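Side-chain contacts in putative cytoplasmic protein (Salmonella typhimurium LT2, PDB 2Q02), which is of unknown function but binds zinc in a xylose isomerase-like TIM barrel and may act as an isomerase: residues L31-V36 and E261-S266; L51-V56 and Q95-R100; S191-V196 and Q231-M236. All coordinates share one frame; numbering follows the deposited sequence.

Contact 1: residues L31-V36 and E261-S266; sequences LEFNKV and EQINRS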
loop_
_atom_site.group_PDB
_atom_site.type_symbol
_atom_site.label_atom_id
_atom_site.label_comp_id
_atom_site.label_asym_id
_atom_site.label_seq_id
_atom_site.Cartn_x
_atom_site.Cartn_y
_atom_site.Cartn_z
ATOM N N LEU A 31 -12.584 7.526 14.483
ATOM C CA LEU A 31 -12.243 6.122 14.793
ATOM C C LEU A 31 -10.973 5.969 15.640
ATOM O O LEU A 31 -10.569 4.854 15.968
ATOM C CB LEU A 31 -12.056 5.342 13.496
ATOM C CG LEU A 31 -13.323 5.202 12.663
ATOM C CD1 LEU A 31 -13.015 4.552 11.324
ATOM C CD2 LEU A 31 -14.370 4.396 13.431
ATOM N N GLU A 32 -10.343 7.092 15.959
ATOM C CA GLU A 32 -9.144 7.150 16.798
ATOM C C GLU A 32 -7.926 6.446 16.206
ATOM O O GLU A 32 -7.165 5.820 16.942
ATOM C CB GLU A 32 -9.421 6.633 18.211
ATOM C CG GLU A 32 -10.057 7.666 19.120
ATOM C CD GLU A 32 -10.437 7.091 20.461
ATOM O OE1 GLU A 32 -11.304 6.192 20.489
ATOM O OE2 GLU A 32 -9.872 7.539 21.481
ATOM N N PHE A 33 -7.760 6.528 14.884
ATOM C CA PHE A 33 -6.497 6.163 14.232
ATOM C C PHE A 33 -5.760 7.443 13.890
ATOM O O PHE A 33 -6.350 8.507 13.855
ATOM C CB PHE A 33 -6.733 5.306 12.983
ATOM C CG PHE A 33 -7.468 4.045 13.282
ATOM C CD1 PHE A 33 -6.843 3.026 13.997
ATOM C CD2 PHE A 33 -8.809 3.901 12.932
ATOM C CE1 PHE A 33 -7.531 1.868 14.319
ATOM C CE2 PHE A 33 -9.504 2.745 13.251
ATOM C CZ PHE A 33 -8.865 1.730 13.945
ATOM N N ASN A 34 -4.465 7.330 13.649
ATOM C CA ASN A 34 -3.619 8.501 13.427
ATOM C C ASN A 34 -2.746 8.378 12.167
ATOM O O ASN A 34 -1.767 9.091 12.016
ATOM C CB ASN A 34 -2.735 8.745 14.657
ATOM C CG ASN A 34 -1.785 7.567 14.958
ATOM O OD1 ASN A 34 -1.529 6.695 14.116
ATOM N ND2 ASN A 34 -1.266 7.548 16.174
ATOM N N LYS A 35 -3.139 7.489 11.261
ATOM C CA LYS A 35 -2.397 7.232 10.030
ATOM C C LYS A 35 -3.320 7.079 8.839
ATOM O O LYS A 35 -4.354 6.425 8.938
ATOM C CB LYS A 35 -1.541 5.966 10.174
ATOM C CG LYS A 35 -0.390 6.139 11.182
ATOM C CD LYS A 35 0.371 4.845 11.491
ATOM C CE LYS A 35 1.593 5.137 12.328
ATOM N NZ LYS A 35 1.106 5.761 13.546
ATOM N N VAL A 36 -2.938 7.698 7.724
ATOM C CA VAL A 36 -3.621 7.509 6.434
ATOM C C VAL A 36 -2.642 7.402 5.289
ATOM O O VAL A 36 -1.463 7.672 5.446
ATOM C CB VAL A 36 -4.574 8.687 6.062
ATOM C CG1 VAL A 36 -5.715 8.781 7.043
ATOM C CG2 VAL A 36 -3.802 10.021 5.994
ATOM N N GLU A 261 -17.888 0.969 10.401
ATOM C CA GLU A 261 -18.192 -0.403 10.833
ATOM C C GLU A 261 -17.194 -1.428 10.301
ATOM O O GLU A 261 -16.784 -2.338 11.009
ATOM C CB GLU A 261 -19.602 -0.809 10.368
ATOM C CG GLU A 261 -20.776 -0.181 11.146
ATOM C CD GLU A 261 -22.142 -0.520 10.528
ATOM O OE1 GLU A 261 -22.206 -1.359 9.595
ATOM O OE2 GLU A 261 -23.163 0.050 10.963
ATOM N N GLN A 262 -16.817 -1.280 9.042
ATOM C CA GLN A 262 -15.946 -2.246 8.362
ATOM C C GLN A 262 -14.509 -2.165 8.837
ATOM O O GLN A 262 -13.791 -3.162 8.867
ATOM C CB GLN A 262 -15.987 -1.994 6.866
ATOM C CG GLN A 262 -17.362 -2.235 6.249
ATOM C CD GLN A 262 -17.539 -3.638 5.703
ATOM O OE1 GLN A 262 -16.656 -4.488 5.814
ATOM N NE2 GLN A 262 -18.690 -3.881 5.099
ATOM N N ILE A 263 -14.085 -0.958 9.184
ATOM C CA ILE A 263 -12.758 -0.740 9.743
ATOM C C ILE A 263 -12.757 -1.298 11.145
ATOM O O ILE A 263 -11.843 -2.019 11.518
ATOM C CB ILE A 263 -12.343 0.768 9.744
ATOM C CG1 ILE A 263 -12.228 1.295 8.300
ATOM C CG2 ILE A 263 -11.012 0.952 10.442
ATOM C CD1 ILE A 263 -12.362 2.818 8.136
ATOM N N ASN A 264 -13.771 -0.975 11.932
ATOM C CA ASN A 264 -13.893 -1.584 13.275
ATOM C C ASN A 264 -13.999 -3.133 13.222
ATOM O O ASN A 264 -13.291 -3.831 13.965
ATOM C CB ASN A 264 -15.064 -0.965 14.058
ATOM C CG ASN A 264 -14.804 0.483 14.471
ATOM O OD1 ASN A 264 -13.657 0.935 14.558
ATOM N ND2 ASN A 264 -15.877 1.215 14.729
ATOM N N ARG A 265 -14.835 -3.655 12.317
ATOM C CA ARG A 265 -15.014 -5.100 12.185
ATOM C C ARG A 265 -13.708 -5.784 11.772
ATOM O O ARG A 265 -13.378 -6.849 12.278
ATOM C CB ARG A 265 -16.159 -5.438 11.212
ATOM N N SER A 266 -12.958 -5.162 10.870
ATOM C CA SER A 266 -11.684 -5.721 10.399
ATOM C C SER A 266 -10.629 -5.766 11.509
ATOM O O SER A 266 -10.021 -6.810 11.736
ATOM C CB SER A 266 -11.175 -4.949 9.189
ATOM O OG SER A 266 -12.037 -5.169 8.079
#

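Contact 2: residues L51-V56 and Q95-R100; sequences LNYNQV and QGVGAR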
loop_
_atom_site.group_PDB
_atom_site.type_symbol
_atom_site.label_atom_id
_atom_site.label_comp_id
_atom_site.label_asym_id
_atom_site.label_seq_id
_atom_site.Cartn_x
_atom_site.Cartn_y
_atom_site.Cartn_z
ATOM N N LEU A 51 -7.551 20.870 -3.437
ATOM C CA LEU A 51 -6.846 21.609 -2.372
ATOM C C LEU A 51 -5.378 21.824 -2.725
ATOM O O LEU A 51 -4.804 21.089 -3.530
ATOM C CB LEU A 51 -6.918 20.892 -1.012
ATOM C CG LEU A 51 -8.314 20.696 -0.409
ATOM C CD1 LEU A 51 -8.244 19.882 0.873
ATOM C CD2 LEU A 51 -9.014 22.022 -0.155
ATOM N N ASN A 52 -4.770 22.835 -2.115
ATOM C CA ASN A 52 -3.320 23.020 -2.225
ATOM C C ASN A 52 -2.604 22.281 -1.103
ATOM O O ASN A 52 -3.242 21.715 -0.225
ATOM C CB ASN A 52 -2.922 24.506 -2.284
ATOM C CG ASN A 52 -3.047 25.234 -0.948
ATOM O OD1 ASN A 52 -3.022 24.636 0.123
ATOM N ND2 ASN A 52 -3.156 26.550 -1.023
ATOM N N TYR A 53 -1.278 22.282 -1.136
ATOM C CA TYR A 53 -0.491 21.476 -0.187
ATOM C C TYR A 53 -0.664 21.901 1.274
ATOM O O TYR A 53 -0.788 21.060 2.175
ATOM C CB TYR A 53 1.004 21.551 -0.521
ATOM C CG TYR A 53 1.426 20.869 -1.799
ATOM C CD1 TYR A 53 0.772 19.723 -2.268
ATOM C CD2 TYR A 53 2.512 21.353 -2.527
ATOM C CE1 TYR A 53 1.171 19.106 -3.443
ATOM C CE2 TYR A 53 2.925 20.736 -3.692
ATOM C CZ TYR A 53 2.250 19.614 -4.148
ATOM O OH TYR A 53 2.664 19.000 -5.308
ATOM N N ASN A 54 -0.637 23.207 1.485
ATOM C CA ASN A 54 -0.832 23.806 2.798
ATOM C C ASN A 54 -2.177 23.446 3.439
ATOM O O ASN A 54 -2.263 23.150 4.638
ATOM C CB ASN A 54 -0.756 25.329 2.652
ATOM C CG ASN A 54 -0.038 25.989 3.792
ATOM O OD1 ASN A 54 -0.633 26.724 4.583
ATOM N ND2 ASN A 54 1.263 25.737 3.882
ATOM N N GLN A 55 -3.227 23.482 2.629
ATOM C CA GLN A 55 -4.551 23.120 3.090
ATOM C C GLN A 55 -4.535 21.677 3.603
ATOM O O GLN A 55 -5.036 21.398 4.689
ATOM C CB GLN A 55 -5.580 23.333 1.967
ATOM C CG GLN A 55 -5.860 24.812 1.663
ATOM C CD GLN A 55 -6.750 25.018 0.440
ATOM O OE1 GLN A 55 -6.350 24.779 -0.699
ATOM N NE2 GLN A 55 -7.962 25.477 0.681
ATOM N N VAL A 56 -3.910 20.784 2.844
ATOM C CA VAL A 56 -3.875 19.363 3.185
ATOM C C VAL A 56 -3.028 19.103 4.433
ATOM O O VAL A 56 -3.390 18.278 5.271
ATOM C CB VAL A 56 -3.358 18.532 1.999
ATOM C CG1 VAL A 56 -3.283 17.040 2.356
ATOM C CG2 VAL A 56 -4.259 18.721 0.805
ATOM N N GLN A 95 6.178 15.493 -0.694
ATOM C CA GLN A 95 6.877 16.509 0.064
ATOM C C GLN A 95 5.901 17.596 0.552
ATOM O O GLN A 95 5.943 17.995 1.721
ATOM C CB GLN A 95 7.987 17.098 -0.798
ATOM C CG GLN A 95 8.900 18.072 -0.100
ATOM C CD GLN A 95 9.934 18.593 -1.038
ATOM O OE1 GLN A 95 9.623 19.020 -2.159
ATOM N NE2 GLN A 95 11.185 18.535 -0.615
ATOM N N GLY A 96 5.008 18.045 -0.332
ATOM C CA GLY A 96 4.060 19.108 -0.017
ATOM C C GLY A 96 3.014 18.783 1.028
ATOM O O GLY A 96 2.682 19.640 1.847
ATOM N N VAL A 97 2.471 17.565 1.003
ATOM C CA VAL A 97 1.467 17.168 2.024
ATOM C C VAL A 97 2.113 16.654 3.304
ATOM O O VAL A 97 1.440 16.488 4.304
ATOM C CB VAL A 97 0.445 16.111 1.512
ATOM C CG1 VAL A 97 -0.273 16.630 0.264
ATOM C CG2 VAL A 97 1.110 14.749 1.273
ATOM N N GLY A 98 3.416 16.397 3.263
ATOM C CA GLY A 98 4.132 15.837 4.408
ATOM C C GLY A 98 4.093 14.312 4.455
ATOM O O GLY A 98 4.214 13.715 5.537
ATOM N N ALA A 99 3.937 13.678 3.290
ATOM C CA ALA A 99 3.939 12.225 3.211
ATOM C C ALA A 99 5.361 11.676 3.386
ATOM O O ALA A 99 6.340 12.191 2.827
ATOM C CB ALA A 99 3.352 11.756 1.910
ATOM N N ARG A 100 5.452 10.616 4.168
ATOM C CA ARG A 100 6.718 9.991 4.513
ATOM C C ARG A 100 7.299 9.202 3.332
ATOM O O ARG A 100 8.505 9.197 3.101
ATOM C CB ARG A 100 6.454 9.016 5.672
ATOM C CG ARG A 100 7.690 8.329 6.233
ATOM C CD ARG A 100 7.392 7.762 7.651
ATOM N NE ARG A 100 7.098 6.320 7.652
ATOM C CZ ARG A 100 6.460 5.677 8.627
ATOM N NH1 ARG A 100 5.996 6.313 9.701
ATOM N NH2 ARG A 100 6.274 4.378 8.522
#

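Contact 3: residues S191-V196 and Q231-M236; sequences SAIGLV and QRLENM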
loop_
_atom_site.group_PDB
_atom_site.type_symbol
_atom_site.label_atom_id
_atom_site.label_comp_id
_atom_site.label_asym_id
_atom_site.label_seq_id
_atom_site.Cartn_x
_atom_site.Cartn_y
_atom_site.Cartn_z
ATOM N N SER A 191 12.476 -7.040 8.671
ATOM C CA SER A 191 12.947 -5.700 8.944
ATOM C C SER A 191 12.940 -4.811 7.694
ATOM O O SER A 191 12.919 -3.589 7.820
ATOM C CB SER A 191 14.363 -5.762 9.544
ATOM O OG SER A 191 15.342 -5.910 8.519
ATOM N N ALA A 192 12.973 -5.424 6.509
ATOM C CA ALA A 192 13.000 -4.696 5.222
ATOM C C ALA A 192 11.635 -4.652 4.544
ATOM O O ALA A 192 11.541 -4.395 3.319
ATOM C CB ALA A 192 14.001 -5.340 4.277
ATOM N N ILE A 193 10.601 -4.935 5.329
ATOM C CA ILE A 193 9.213 -4.762 4.918
ATOM C C ILE A 193 8.787 -3.435 5.538
ATOM O O ILE A 193 8.730 -3.315 6.774
ATOM C CB ILE A 193 8.314 -5.916 5.456
ATOM C CG1 ILE A 193 8.590 -7.211 4.701
ATOM C CG2 ILE A 193 6.820 -5.576 5.331
ATOM C CD1 ILE A 193 7.985 -8.424 5.381
ATOM N N GLY A 194 8.478 -2.448 4.708
ATOM C CA GLY A 194 8.205 -1.095 5.213
ATOM C C GLY A 194 6.750 -0.801 5.532
ATOM O O GLY A 194 6.444 0.143 6.269
ATOM N N LEU A 195 5.854 -1.584 4.939
ATOM C CA LEU A 195 4.428 -1.418 5.161
ATOM C C LEU A 195 3.700 -2.670 4.732
ATOM O O LEU A 195 4.209 -3.432 3.912
ATOM C CB LEU A 195 3.941 -0.240 4.356
ATOM C CG LEU A 195 2.476 0.139 4.397
ATOM C CD1 LEU A 195 2.120 0.582 5.759
ATOM C CD2 LEU A 195 2.216 1.264 3.383
ATOM N N VAL A 196 2.519 -2.887 5.305
ATOM C CA VAL A 196 1.661 -4.002 4.895
ATOM C C VAL A 196 0.281 -3.475 4.518
ATOM O O VAL A 196 -0.273 -2.627 5.226
ATOM C CB VAL A 196 1.538 -5.095 5.992
ATOM C CG1 VAL A 196 0.602 -6.187 5.557
ATOM C CG2 VAL A 196 2.926 -5.678 6.326
ATOM N N GLN A 231 -0.570 -12.927 11.499
ATOM C CA GLN A 231 -0.087 -13.666 12.670
ATOM C C GLN A 231 1.354 -14.117 12.456
ATOM O O GLN A 231 2.174 -14.107 13.385
ATOM C CB GLN A 231 -0.998 -14.861 12.990
ATOM C CG GLN A 231 -0.746 -15.489 14.366
ATOM N N ARG A 232 1.674 -14.485 11.223
ATOM C CA ARG A 232 3.028 -14.880 10.906
ATOM C C ARG A 232 4.000 -13.703 11.042
ATOM O O ARG A 232 5.080 -13.840 11.651
ATOM C CB ARG A 232 3.086 -15.449 9.499
ATOM C CG ARG A 232 4.485 -15.847 9.097
ATOM C CD ARG A 232 4.476 -16.689 7.848
ATOM N NE ARG A 232 3.849 -16.026 6.686
ATOM C CZ ARG A 232 3.560 -16.669 5.554
ATOM N NH1 ARG A 232 3.846 -17.974 5.451
ATOM N NH2 ARG A 232 2.988 -16.030 4.535
ATOM N N LEU A 233 3.614 -12.563 10.464
ATOM C CA LEU A 233 4.413 -11.343 10.533
ATOM C C LEU A 233 4.679 -10.971 11.977
ATOM O O LEU A 233 5.818 -10.643 12.347
ATOM C CB LEU A 233 3.723 -10.189 9.797
ATOM C CG LEU A 233 3.731 -10.294 8.261
ATOM C CD1 LEU A 233 2.844 -9.249 7.582
ATOM C CD2 LEU A 233 5.138 -10.188 7.739
ATOM N N GLU A 234 3.630 -11.048 12.795
ATOM C CA GLU A 234 3.764 -10.788 14.226
ATOM C C GLU A 234 4.731 -11.757 14.909
ATOM O O GLU A 234 5.548 -11.345 15.747
ATOM C CB GLU A 234 2.403 -10.842 14.929
ATOM C CG GLU A 234 1.494 -9.646 14.667
ATOM C CD GLU A 234 2.203 -8.309 14.820
ATOM O OE1 GLU A 234 2.464 -7.881 15.972
ATOM O OE2 GLU A 234 2.480 -7.691 13.772
ATOM N N ASN A 235 4.630 -13.035 14.550
ATOM C CA ASN A 235 5.483 -14.058 15.138
ATOM C C ASN A 235 6.934 -13.915 14.680
ATOM O O ASN A 235 7.855 -14.170 15.466
ATOM C CB ASN A 235 4.930 -15.451 14.849
ATOM C CG ASN A 235 3.658 -15.741 15.644
ATOM O OD1 ASN A 235 3.577 -15.461 16.841
ATOM N ND2 ASN A 235 2.662 -16.293 14.979
HETATM N N MSE A 236 7.133 -13.462 13.435
HETATM C CA MSE A 236 8.476 -13.224 12.893
HETATM C C MSE A 236 9.042 -11.837 13.246
HETATM O O MSE A 236 10.154 -11.492 12.829
HETATM C CB MSE A 236 8.475 -13.408 11.390
HETATM C CG MSE A 236 8.159 -14.818 10.880
HETATM SE SE MSE A 236 7.918 -14.695 8.898
HETATM C CE MSE A 236 9.685 -14.030 8.407
#

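Contact 1: residues L31-V36 and E261-S266
Leu31 and Asn264 bring the two backbones nearest, with 8.0 Å between their CA atoms, so the turn that leads into strand 35-39 meets helix 256-271 through side chains alone. Leu31 forks over the helix. Its branch CD1 packs on Ile263 CD1 at 3.7 Å, the two side chains crossing at about a right angle, while CD2 turns to the amide of Asn264. There CD2 lies 3.7 Å from Asn264 OD1 and 3.8 Å from ND2 of the same residue; the methyl group sits beyond the oxygen and nitrogen, about equally near both, and tilted out of the amide plane. At chi1 -64° Ile263 has CG2 anti to its backbone N, and this branch meets Phe33, 3.7 Å from Phe33 CE2, as the two side chains slide past each other in opposite directions. Over one face of the Phe33 ring, toward its rim, stands Leu31 O, 3.5 Å above the plane. Positive phi at Glu32 and two bonds back into the last turn of helix 21-30 define a Schellman motif, the turn between Leu31 and Phe33, both of which point toward the partner helix. Ile263 further touches Ile11 of strand 9-12. The last helix, 256-271, thus packs on the turn between helix 21-30 and strand 35-39, as expected where a TIM barrel closes.

Contact 2: residues L51-V56 and Q95-R100
Tyr53 lays one face of its ring over the backbone of Gly96. Gly96 CA is 3.9 Å from the ring centroid and 22° off the ring normal, which makes this a CH-pi contact over the face. The carbon stands somewhat off centre, toward the CG side: Tyr53 CG to Gly96 CA is 3.6 Å. At the root of the ring, Tyr53 CB rests 3.5 Å from Gly96 O. As Gly96 carries no side chain, the backbones close to 5.1 Å between the CA atoms of these two residues. At the far end of the ring the hydroxyl is hydrogen-bonded to Asp93 OD1, one turn earlier in helix 81-97, so the ring is tethered to the same helix it covers. One turn along helix 53-62, Val56 and Val97 meet at a slant, Val56 CG1 to Val97 CG1 being 3.7 Å. Val56 points CG1 anti to its backbone N (chi1 179°), which directs that methyl to the branch of Val97. The start of helix 53-62 and the end of helix 81-97 are both capped here. Asn52 and Gln55 form a capping box, with Gln55 N to Asn52 OD1 at 2.8 Å, while Gly98, with positive phi, is the C-prime residue of a Schellman motif. The contact therefore rests on dispersion and shape fit, and the Asp93 bond should limit rotation and sliding of the ring over Gly96.

Contact 3: residues S191-V196 and Q231-M236
Leu233 has CG anti to its carbonyl carbon (chi1 -72°), and its second torsion (chi2 171°) carries CD1 outward from helix 226-235 as the extended end, toward Val196, while CD2 forks aside to Ile193. Leu233 CD1 lies 3.8 Å from Val196 CG2, and the two side chains reach toward each other tip to tip. Of the two valine branches it is CG2, the one anti to the carbonyl carbon, that makes the closer approach. Leu233 CD2 takes Ile193 at a slant, 4.1 Å from Ile193 CD1, the looser of the two approaches. Ile193 and Val196 are three residues apart, a spacing that regular alternation along a strand would send to opposite faces. Gly194, between them, has psi -21° and departs from the extended conformation, a break in the regular strand that probably lets both side chains face the helix. The strand, the helix and strand 242-244 make up a beta-alpha-beta crossover of the TIM barrel: strands 193-198 and 242-244 are parallel neighbours, and the helix covers the outside of the barrel wall. Val196 is backbone-bonded to Ile241 and Ala243, and Leu233 also touches Leu169 and Tyr242, on the strands to either side. Next along the strand, His197 is a zinc ligand together with Glu139, Asp170 and Glu245; the side chain of Val196 is about 9 Å from the zinc ion. All three touching residues are buried; together they account for the 107 Å² hidden between the segments, and the atoms that touch are all aliphatic carbons. On the same helix, Arg232 and Glu234 have their salt bridges elsewhere, with Glu181 and with Arg8 and Arg239 respectively.

Overall arrangement
Contacts 1 and 3 both reach the barrel sheet with a helix, contact 3 touching the strand itself and contact 1 the turn before it, whereas contact 2 joins two helices of the outer layer, 53-62 and 81-97. Contact 3 is wholly buried and uses only branched aliphatic groups, and it lies nearest the zinc site; contact 1 is partly buried, admitting an exposed amide beside its aliphatic and aromatic packing. Contact 2, farthest from the chain centre at 19 Å, adds an aromatic face on backbone. Contacts 2 and 3 follow in series inside the chain span closed by contact 1, and contact centres stand 20 to 29 Å apart without touching.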